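Local coordinates for protein mannan endo-1,6-alpha-mannosidase (Chaetomium thermophilum, PDB 6RY0) that probably acts on alpha-1,6-mannan linkages as a glycoside hydrolase family 76 enzyme linked to the transfer of GPI-anchored glycoproteins into the fungal cell wall, at residues S136-L139 / A140-N143. Residues are numbered along the deposited sequence; the frame is centred on the assembly and turned at random.
Sequences SAML and AAEN
Four successive i to i+4 backbone bonds tie S136, A137, M138 and L139 to A140, A141, E142 and N143. The straightest runs from E142 N to M138 O at 2.9 Å, with an N-H...O angle of 166°; the last, from N143 N to L139 O (2.8 Å), is more bent at 141°. These bonds form the buried C-terminal turns of helix 127-142, part of the (alpha/alpha)6 fold of glycoside hydrolase family 76, flanked by helices 76-93, 155-167 and 196-213. Extended beyond CG, the E142 side chain crosses that of M138 at about a right angle: OE2 lies 3.5 Å from M138 CG, while OE1 rests 3.5 Å from L139 CA and makes a salt bridge with R208. Shortening E142 to an alanine is likely to leave R208 without this buried counter-charge and to open a gap beside the M138 side chain. M138, with CG anti to its own N (chi1 -171°), bends at chi2 and chi3, bringing CE to 3.9 Å from E142 CG and 4.3 Å from A141 CB. Around the helix, N143 ND2, hydrogen-bonded to D88, sits 3.6 Å from both L139 CG and L139 CD1, and L139 itself packs on V87 of helix 76-93.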
ATOM      1  N   SER A 136      -3.088   6.128   1.052  1.00  6.24           N
ATOM      2  CA  SER A 136      -4.398   5.989   1.676  1.00  5.93           C
ATOM      3  C   SER A 136      -5.262   7.235   1.464  1.00  6.21           C
ATOM      4  O   SER A 136      -6.464   7.102   1.247  1.00  6.63           O
ATOM      5  CB  SER A 136      -4.229   5.681   3.153  1.00  6.98           C
ATOM      6  OG  SER A 136      -3.721   4.371   3.286  1.00  7.42           O
ATOM      7  N   ALA A 137      -4.667   8.425   1.489  1.00  6.26           N
ATOM      8  CA  ALA A 137      -5.421   9.630   1.196  1.00  6.43           C
ATOM      9  C   ALA A 137      -5.870   9.654  -0.281  1.00  6.18           C
ATOM     10  O   ALA A 137      -7.008  10.023  -0.591  1.00  6.61           O
ATOM     11  CB  ALA A 137      -4.585  10.869   1.516  1.00  6.88           C
ATOM     12  N   MET A 138      -4.976   9.250  -1.182  1.00  6.02           N
ATOM     13  CA  MET A 138      -5.326   9.152  -2.600  1.00  6.03           C
ATOM     14  C   MET A 138      -6.503   8.207  -2.799  1.00  6.43           C
ATOM     15  O   MET A 138      -7.439   8.497  -3.541  1.00  6.64           O
ATOM     16  CB  MET A 138      -4.110   8.687  -3.393  1.00  6.44           C
ATOM     17  CG  MET A 138      -4.251   8.739  -4.890  1.00  6.77           C
ATOM     18  SD  MET A 138      -4.344  10.386  -5.583  1.00  7.85           S
ATOM     19  CE  MET A 138      -6.053  10.495  -6.109  1.00  8.39           C
ATOM     20  N   LEU A 139      -6.460   7.067  -2.105  1.00  6.11           N
ATOM     21  CA  LEU A 139      -7.523   6.057  -2.184  1.00  6.14           C
ATOM     22  C   LEU A 139      -8.839   6.643  -1.659  1.00  6.34           C
ATOM     23  O   LEU A 139      -9.897   6.388  -2.225  1.00  6.84           O
ATOM     24  CB  LEU A 139      -7.116   4.831  -1.348  1.00  6.35           C
ATOM     25  CG  LEU A 139      -8.070   3.658  -1.477  1.00  6.79           C
ATOM     26  CD1 LEU A 139      -8.090   3.082  -2.902  1.00  7.63           C
ATOM     27  CD2 LEU A 139      -7.668   2.578  -0.486  1.00  8.10           C
ATOM     28  N   ALA A 140      -8.782   7.422  -0.581  1.00  6.34           N
ATOM     29  CA  ALA A 140      -9.986   8.061  -0.070  1.00  6.73           C
ATOM     30  C   ALA A 140     -10.601   8.983  -1.117  1.00  6.91           C
ATOM     31  O   ALA A 140     -11.808   8.992  -1.309  1.00  7.72           O
ATOM     32  CB  ALA A 140      -9.660   8.785   1.231  1.00  6.94           C
ATOM     33  N   ALA A 141      -9.775   9.748  -1.840  1.00  6.94           N
ATOM     34  CA  ALA A 141     -10.304  10.598  -2.923  1.00  7.46           C
ATOM     35  C   ALA A 141     -10.900   9.733  -4.049  1.00  7.16           C
ATOM     36  O   ALA A 141     -11.999   9.992  -4.541  1.00  7.92           O
ATOM     37  CB  ALA A 141      -9.227  11.538  -3.457  1.00  7.50           C
ATOM     38  N   GLU A 142     -10.172   8.697  -4.464  1.00  6.91           N
ATOM     39  CA  GLU A 142     -10.649   7.814  -5.532  1.00  7.05           C
ATOM     40  C   GLU A 142     -11.935   7.105  -5.195  1.00  7.08           C
ATOM     41  O   GLU A 142     -12.753   6.817  -6.079  1.00  8.07           O
ATOM     42  CB  GLU A 142      -9.569   6.751  -5.827  1.00  6.81           C
ATOM     43  CG  GLU A 142      -8.331   7.305  -6.507  1.00  7.03           C
ATOM     44  CD  GLU A 142      -7.124   6.395  -6.411  1.00  6.92           C
ATOM     45  OE1 GLU A 142      -7.157   5.413  -5.633  1.00  7.65           O
ATOM     46  OE2 GLU A 142      -6.101   6.688  -7.099  1.00  7.41           O
ATOM     47  N   ASN A 143     -12.106   6.776  -3.932  1.00  7.12           N
ATOM     48  CA  ASN A 143     -13.256   5.991  -3.484  1.00  7.74           C
ATOM     49  C   ASN A 143     -14.409   6.875  -3.003  1.00  8.29           C
ATOM     50  O   ASN A 143     -15.421   6.378  -2.549  1.00  8.66           O
ATOM     51  CB  ASN A 143     -12.826   5.007  -2.393  1.00  7.67           C
ATOM     52  CG  ASN A 143     -12.044   3.839  -2.932  1.00  8.00           C
ATOM     53  OD1 ASN A 143     -11.812   3.742  -4.126  1.00  9.06           O
ATOM     54  ND2 ASN A 143     -11.598   2.939  -2.036  1.00  7.77           N
TER